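Phosphoribosylaminoimidazole carboxylase (Bombyx mori, PDB 4JA0) probably catalyses two steps of de novo purine synthesis, the carboxylation of aminoimidazole ribonucleotide and the making of SAICAR from the product. Local coordinates at residues R41-D46 against Q231-L236; P127-F132 against A171-F176; V271-P276 against L298-A303. All coordinates share one frame; numbering follows the deposited sequence.

Contact 1: R41-D46 against Q231-L236; sequences RITAGD and QVYRNL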
# COMPACT_ATOMS: atom_id res chain seq x y z
N ARG A 41 -9.82 -59.09 42.34
CA ARG A 41 -10.36 -60.01 41.35
C ARG A 41 -11.87 -60.20 41.48
O ARG A 41 -12.36 -61.33 41.56
CB ARG A 41 -9.66 -61.38 41.39
CG ARG A 41 -8.46 -61.55 40.44
CD ARG A 41 -7.65 -62.82 40.74
NE ARG A 41 -6.99 -62.83 42.05
CZ ARG A 41 -5.73 -62.45 42.25
NH1 ARG A 41 -4.97 -62.08 41.22
NH2 ARG A 41 -5.22 -62.48 43.47
N ILE A 42 -12.60 -59.09 41.50
CA ILE A 42 -14.06 -59.12 41.60
C ILE A 42 -14.69 -58.34 40.44
O ILE A 42 -14.09 -57.40 39.92
CB ILE A 42 -14.54 -58.51 42.93
N THR A 43 -15.91 -58.70 40.08
CA THR A 43 -16.64 -58.01 39.02
C THR A 43 -18.03 -57.64 39.58
O THR A 43 -18.85 -58.50 39.89
CB THR A 43 -16.68 -58.87 37.68
OG1 THR A 43 -17.50 -58.25 36.67
CG2 THR A 43 -17.16 -60.30 37.94
N ALA A 44 -18.26 -56.33 39.69
CA ALA A 44 -19.43 -55.81 40.40
C ALA A 44 -20.36 -55.14 39.42
O ALA A 44 -20.40 -53.91 39.33
CB ALA A 44 -19.01 -54.83 41.50
N GLY A 45 -21.11 -55.95 38.69
CA GLY A 45 -22.14 -55.47 37.80
C GLY A 45 -23.14 -54.64 38.56
O GLY A 45 -23.77 -55.13 39.51
N ASP A 46 -23.26 -53.39 38.12
CA ASP A 46 -24.04 -52.36 38.79
C ASP A 46 -25.38 -52.85 39.33
O ASP A 46 -26.12 -53.57 38.65
CB ASP A 46 -24.26 -51.18 37.83
CG ASP A 46 -23.02 -50.86 37.02
OD1 ASP A 46 -21.90 -51.19 37.46
OD2 ASP A 46 -23.17 -50.27 35.93
N GLN A 231 -20.85 -54.86 29.62
CA GLN A 231 -22.28 -54.95 29.36
C GLN A 231 -22.68 -56.43 29.24
O GLN A 231 -23.81 -56.80 29.55
CB GLN A 231 -22.66 -54.19 28.09
CG GLN A 231 -24.16 -53.95 27.94
CD GLN A 231 -24.77 -53.21 29.13
OE1 GLN A 231 -24.13 -52.34 29.72
NE2 GLN A 231 -26.01 -53.55 29.49
N VAL A 232 -21.74 -57.25 28.78
CA VAL A 232 -21.97 -58.69 28.67
C VAL A 232 -22.32 -59.26 30.03
O VAL A 232 -23.25 -60.07 30.17
CB VAL A 232 -20.72 -59.41 28.10
CG1 VAL A 232 -20.82 -60.91 28.30
CG2 VAL A 232 -20.54 -59.08 26.63
N TYR A 233 -21.58 -58.80 31.04
CA TYR A 233 -21.82 -59.24 32.41
C TYR A 233 -23.16 -58.69 32.96
O TYR A 233 -23.89 -59.40 33.65
CB TYR A 233 -20.64 -58.86 33.30
CG TYR A 233 -20.83 -59.19 34.76
CD1 TYR A 233 -21.07 -58.18 35.70
CD2 TYR A 233 -20.78 -60.50 35.22
CE1 TYR A 233 -21.24 -58.48 37.03
CE2 TYR A 233 -20.95 -60.81 36.57
CZ TYR A 233 -21.19 -59.79 37.47
OH TYR A 233 -21.37 -60.06 38.81
N ARG A 234 -23.49 -57.44 32.63
CA ARG A 234 -24.75 -56.86 33.09
C ARG A 234 -25.97 -57.59 32.53
O ARG A 234 -26.98 -57.75 33.22
CB ARG A 234 -24.84 -55.38 32.69
CG ARG A 234 -23.87 -54.48 33.41
CD ARG A 234 -24.06 -53.04 32.95
NE ARG A 234 -23.10 -52.14 33.58
CZ ARG A 234 -22.09 -51.54 32.94
NH1 ARG A 234 -21.91 -51.73 31.64
NH2 ARG A 234 -21.27 -50.74 33.62
N ASN A 235 -25.86 -58.04 31.28
CA ASN A 235 -26.98 -58.67 30.58
C ASN A 235 -27.36 -60.01 31.18
O ASN A 235 -28.47 -60.51 30.96
CB ASN A 235 -26.66 -58.88 29.10
CG ASN A 235 -26.53 -57.58 28.34
OD1 ASN A 235 -26.99 -56.52 28.78
ND2 ASN A 235 -25.91 -57.64 27.17
N LEU A 236 -26.44 -60.59 31.95
CA LEU A 236 -26.71 -61.88 32.56
C LEU A 236 -27.77 -61.74 33.67
O LEU A 236 -27.58 -61.02 34.65
CB LEU A 236 -25.41 -62.46 33.12
CG LEU A 236 -24.28 -62.71 32.13
CD1 LEU A 236 -23.05 -63.26 32.83
CD2 LEU A 236 -24.73 -63.65 31.03
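OG1 of T43 lies over one face of the Y233 ring, while the backbone N of G45 comes to the ring's edge, close to its plane and beside CE1. Tip to tip with Y233, T43 sets OG1 3.7 Å above the ring plane, displaced toward the rim at CD1 and CE1, and its CG2 comes 4.1 Å from CE2 of Y233. OG1 stands anti to the backbone N (chi1 175°), which brings it over the ring. The phenol OH is hydrogen-bonded to D52.

The second flat group is the guanidinium of R234, with the carboxylate of D46 at its edge. The two planes are 57° apart, and the grip is side-on: NE and NH2 of R234 both donate to OD2 of D46, each at 3.0 Å, from the same face of the carboxylate plane. Both bonds are distinctly bent. The chain of R234, extended from CG to NE, carries the group out to the aspartate. NH1 of R234 donates to OE1 of Q231 at 3.0 Å, an oxygen also bonded by R217, while K230 pairs with OD1 of D46. An alanine here would probably leave OD2 of D46 without the two donors of the arginine, and OE1 of Q231 with one donor fewer.

The contact ties the end of strand 36-43 and its following loop to the short helix 231-235 within the SAICAR synthetase region. Helix 241-257 touches V232, through V247 and N250, and Y233, through L244, and strand 52-53 pairs with T43.

Contact 2: P127-F132 against A171-F176; sequences PKQETF and ATILIF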
# COMPACT_ATOMS: atom_id res chain seq x y z
N PRO A 127 -19.85 -35.42 20.89
CA PRO A 127 -20.24 -36.44 21.86
C PRO A 127 -21.00 -35.83 23.03
O PRO A 127 -20.61 -34.76 23.54
CB PRO A 127 -18.90 -36.99 22.35
CG PRO A 127 -17.96 -36.72 21.26
CD PRO A 127 -18.39 -35.41 20.68
N LYS A 128 -22.07 -36.51 23.42
CA LYS A 128 -22.86 -36.15 24.58
C LYS A 128 -22.01 -36.34 25.82
O LYS A 128 -21.30 -37.35 25.94
CB LYS A 128 -24.07 -37.07 24.68
CG LYS A 128 -25.20 -36.61 25.59
CD LYS A 128 -26.16 -35.71 24.86
CE LYS A 128 -27.25 -35.23 25.79
NZ LYS A 128 -28.20 -34.37 25.04
N GLN A 129 -22.06 -35.38 26.74
CA GLN A 129 -21.32 -35.54 27.97
C GLN A 129 -22.21 -35.23 29.18
O GLN A 129 -22.82 -34.17 29.26
CB GLN A 129 -19.98 -34.76 27.90
CG GLN A 129 -19.62 -33.82 29.04
CD GLN A 129 -19.41 -34.48 30.39
OE1 GLN A 129 -19.60 -35.68 30.56
NE2 GLN A 129 -19.03 -33.68 31.36
N GLU A 130 -22.31 -36.21 30.09
CA GLU A 130 -23.20 -36.14 31.25
C GLU A 130 -22.46 -36.39 32.56
O GLU A 130 -21.39 -36.99 32.60
CB GLU A 130 -24.33 -37.16 31.11
CG GLU A 130 -25.13 -36.91 29.86
CD GLU A 130 -26.18 -37.95 29.58
OE1 GLU A 130 -25.91 -39.16 29.79
OE2 GLU A 130 -27.29 -37.54 29.15
N THR A 131 -23.06 -35.92 33.64
CA THR A 131 -22.43 -36.04 34.94
C THR A 131 -23.31 -36.77 35.93
O THR A 131 -24.54 -36.68 35.88
CB THR A 131 -21.99 -34.67 35.51
OG1 THR A 131 -22.99 -33.68 35.21
CG2 THR A 131 -20.75 -34.25 34.84
N PHE A 132 -22.65 -37.52 36.81
CA PHE A 132 -23.33 -38.31 37.81
C PHE A 132 -22.66 -38.21 39.15
O PHE A 132 -21.43 -38.24 39.25
CB PHE A 132 -23.41 -39.76 37.36
CG PHE A 132 -24.24 -39.95 36.13
CD1 PHE A 132 -23.66 -39.95 34.87
CD2 PHE A 132 -25.60 -40.12 36.24
CE1 PHE A 132 -24.44 -40.11 33.72
CE2 PHE A 132 -26.38 -40.28 35.10
CZ PHE A 132 -25.79 -40.28 33.84
N ALA A 171 -12.28 -31.84 28.96
CA ALA A 171 -11.31 -32.92 29.07
C ALA A 171 -11.93 -34.29 28.83
O ALA A 171 -11.34 -35.13 28.15
CB ALA A 171 -10.63 -32.90 30.43
N THR A 172 -13.12 -34.49 29.36
CA THR A 172 -13.80 -35.77 29.23
C THR A 172 -14.11 -36.04 27.76
O THR A 172 -13.86 -37.13 27.26
CB THR A 172 -15.10 -35.81 30.09
OG1 THR A 172 -14.80 -35.51 31.45
CG2 THR A 172 -15.78 -37.18 30.01
N ILE A 173 -14.65 -35.04 27.07
CA ILE A 173 -14.94 -35.22 25.65
C ILE A 173 -13.66 -35.53 24.89
O ILE A 173 -13.66 -36.40 24.02
CB ILE A 173 -15.60 -33.98 25.05
CG1 ILE A 173 -16.91 -33.69 25.78
CG2 ILE A 173 -15.83 -34.17 23.57
CD1 ILE A 173 -17.55 -32.39 25.37
N LEU A 174 -12.58 -34.84 25.24
CA LEU A 174 -11.29 -35.00 24.56
C LEU A 174 -10.70 -36.40 24.70
O LEU A 174 -10.24 -36.99 23.73
CB LEU A 174 -10.30 -33.96 25.09
CG LEU A 174 -8.93 -33.88 24.44
CD1 LEU A 174 -9.11 -33.93 22.95
CD2 LEU A 174 -8.28 -32.57 24.82
N ILE A 175 -10.74 -36.94 25.92
CA ILE A 175 -10.24 -38.27 26.23
C ILE A 175 -11.03 -39.33 25.49
O ILE A 175 -10.47 -40.30 24.96
CB ILE A 175 -10.30 -38.54 27.74
CG1 ILE A 175 -9.20 -37.74 28.44
CG2 ILE A 175 -10.20 -40.03 28.07
CD1 ILE A 175 -9.44 -37.60 29.92
N PHE A 176 -12.34 -39.14 25.44
CA PHE A 176 -13.19 -39.98 24.64
C PHE A 176 -12.77 -39.91 23.15
O PHE A 176 -12.62 -40.94 22.49
CB PHE A 176 -14.64 -39.56 24.76
CG PHE A 176 -15.56 -40.38 23.91
CD1 PHE A 176 -16.12 -41.54 24.39
CD2 PHE A 176 -15.77 -40.03 22.57
CE1 PHE A 176 -16.94 -42.30 23.58
CE2 PHE A 176 -16.58 -40.79 21.75
CZ PHE A 176 -17.16 -41.92 22.25
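The pairing of P127 and Q129 with I173 belongs to a helix-on-sheet layer of the SAICAR synthetase region, in which helix 162-183 lies against an antiparallel sheet that includes strand 123-132. The axes of 127-132 and 171-176 approach to 9.1 Å at an angle of 132°, so the two run roughly against each other without being aligned. The backbones are nearest at P127 and I173, whose CA atoms are 6.6 Å apart.

I173 is the centre of the contact, and its two branches divide the work. CG2 of I173, anti to the backbone N, meets the proline ring, at 4.0 Å from CG of P127 and 4.1 Å from CD of P127. CG1 of I173, anti to the carbonyl carbon (chi1 -60°), turns to the next inward residue of the strand and lies 3.9 Å from CB of Q129. One turn further along the helix, F176 offers CD2 to the same proline corner, 4.2 Å from CG of P127. CG of P127 is thus shared by I173 and F176, the proline ring crossing each at a slant, and its CD touches I173 as well.

Helix 162-183 packs on the antiparallel sheet formed by strands 100-104, 123-132, 188-200 and others; T172 and I175 both touch I195 of strand 188-200. P127 and Q129, two apart on their strand, both point to the helix, while K128 between them points away and makes a salt bridge with E146 of the second subunit. T172 completes the helix side. The side chain of Q129, bent at chi2, crosses it at about a right angle, with the methyl CG2 of T172 facing it. OG1 of T172 turns back to the carbonyl of M168 in its own helix. W101 of strand 100-104, a neighbour of the strand in the sheet, touches both Q129 and T172.

Contact 3: V271-P276 against L298-A303; sequences VFMGSP and LRVTSA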
# COMPACT_ATOMS: atom_id res chain seq x y z
N VAL A 271 12.15 -28.92 6.27
CA VAL A 271 12.17 -27.48 6.07
C VAL A 271 13.34 -27.08 5.18
O VAL A 271 14.49 -27.24 5.57
CB VAL A 271 12.27 -26.73 7.40
CG1 VAL A 271 12.07 -25.25 7.18
CG2 VAL A 271 11.22 -27.24 8.37
N PHE A 272 13.07 -26.56 3.99
CA PHE A 272 14.14 -26.03 3.14
C PHE A 272 14.27 -24.54 3.39
O PHE A 272 13.30 -23.80 3.18
CB PHE A 272 13.83 -26.22 1.65
CG PHE A 272 14.00 -27.62 1.16
CD1 PHE A 272 14.63 -28.59 1.92
CD2 PHE A 272 13.53 -27.97 -0.10
CE1 PHE A 272 14.78 -29.88 1.43
CE2 PHE A 272 13.66 -29.26 -0.58
CZ PHE A 272 14.29 -30.21 0.18
N MET A 273 15.45 -24.08 3.81
CA MET A 273 15.69 -22.64 3.87
C MET A 273 16.65 -22.26 2.73
O MET A 273 17.63 -22.97 2.46
CB MET A 273 16.26 -22.23 5.22
CG MET A 273 17.52 -22.95 5.53
SD MET A 273 17.89 -23.18 7.26
CE MET A 273 18.59 -21.59 7.60
N GLY A 274 16.36 -21.15 2.06
CA GLY A 274 17.16 -20.68 0.93
C GLY A 274 18.53 -20.12 1.31
O GLY A 274 19.42 -20.02 0.47
N SER A 275 18.67 -19.75 2.58
CA SER A 275 19.93 -19.21 3.11
C SER A 275 20.12 -19.62 4.56
O SER A 275 19.15 -19.72 5.31
CB SER A 275 19.93 -17.68 3.04
OG SER A 275 20.86 -17.15 3.96
N PRO A 276 21.37 -19.88 4.97
CA PRO A 276 21.67 -20.20 6.38
C PRO A 276 21.32 -19.07 7.37
O PRO A 276 21.29 -19.31 8.57
CB PRO A 276 23.18 -20.46 6.38
CG PRO A 276 23.69 -19.84 5.12
CD PRO A 276 22.58 -19.96 4.12
N LEU A 298 16.08 -30.09 8.94
CA LEU A 298 16.37 -28.75 8.45
C LEU A 298 17.38 -28.84 7.32
O LEU A 298 18.47 -29.39 7.49
CB LEU A 298 16.93 -27.88 9.57
CG LEU A 298 16.02 -27.61 10.77
CD1 LEU A 298 16.69 -26.64 11.75
CD2 LEU A 298 14.68 -27.07 10.31
N ARG A 299 17.04 -28.31 6.15
CA ARG A 299 17.97 -28.35 5.03
C ARG A 299 18.19 -26.97 4.43
O ARG A 299 17.30 -26.13 4.45
CB ARG A 299 17.48 -29.33 3.95
CG ARG A 299 17.09 -30.69 4.47
CD ARG A 299 18.29 -31.40 5.04
NE ARG A 299 19.37 -31.42 4.07
CZ ARG A 299 19.57 -32.41 3.20
NH1 ARG A 299 18.76 -33.46 3.19
NH2 ARG A 299 20.58 -32.33 2.34
N VAL A 300 19.38 -26.73 3.91
CA VAL A 300 19.67 -25.47 3.27
C VAL A 300 19.86 -25.73 1.77
O VAL A 300 20.65 -26.57 1.39
CB VAL A 300 20.95 -24.82 3.87
CG1 VAL A 300 21.28 -23.49 3.16
CG2 VAL A 300 20.77 -24.59 5.35
N THR A 301 19.09 -25.02 0.95
CA THR A 301 19.21 -25.05 -0.50
C THR A 301 18.45 -23.90 -1.15
O THR A 301 17.40 -23.48 -0.66
CB THR A 301 18.74 -26.38 -1.13
OG1 THR A 301 19.07 -26.40 -2.53
CG2 THR A 301 17.23 -26.58 -0.95
N SER A 302 18.97 -23.44 -2.27
CA SER A 302 18.43 -22.31 -3.00
C SER A 302 17.73 -22.78 -4.27
O SER A 302 18.20 -23.69 -4.93
CB SER A 302 19.58 -21.35 -3.35
OG SER A 302 19.15 -20.09 -3.83
N ALA A 303 16.58 -22.20 -4.60
CA ALA A 303 15.97 -22.53 -5.88
C ALA A 303 16.52 -21.65 -7.03
O ALA A 303 16.23 -21.88 -8.21
CB ALA A 303 14.46 -22.41 -5.80
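F272 and R299 stand side by side on one face of the sheet and point the same way, with ring and guanidinium planes 82° apart. The aliphatic part of R299 does the touching: CB is 3.6 Å from CD1 of F272, and CG sits at the ring's edge. CG2 of T301 makes a CH-pi contact, 4.2 Å from the centroid of the F272 ring, 20° off the normal and displaced toward the rim. NH2 of R299 makes a salt bridge with D417 of the third subunit, and NH1 is hydrogen-bonded to OH of Y317.

Strands 267-273 and 296-300 are parallel members of a beta-alpha-beta unit, joined through helix 279-291 in the AIR carboxylase region. Backbone bonds R299 N to V271 O, M273 N to R299 O and T301 N to M273 O fix the register, the first two at 170°.

On the opposite face V271 and L298 lie alongside each other, CB of V271 to CD2 of L298 at 3.8 Å. M273 and V300 cross at a slant: CG of M273, set between backbone N and carbonyl carbon, comes 3.6 Å from CG2 of V300. C282 of helix 279-291 touches V271, M273 and L298; L420 of the third subunit packs on M273 and V300.

Contacts 1 and 2 share the SAICAR synthetase region, with centres about 23 Å apart, yet hold different elements: contact 1 joins a strand end to a short helix, contact 2 a sheet to a long helix. Contact 3 is in the AIR carboxylase region, its centre about 61 Å from that of contact 1 and about 45 Å from that of contact 2. Contact 1 is partly buried, and charge carries its outer half; contacts 2 and 3 are buried. Side-chain packing makes contact 2, whereas contact 3 adds a ladder of backbone bonds. Subunit neighbours reach contacts 2 and 3, the latter more widely; none touches contact 1.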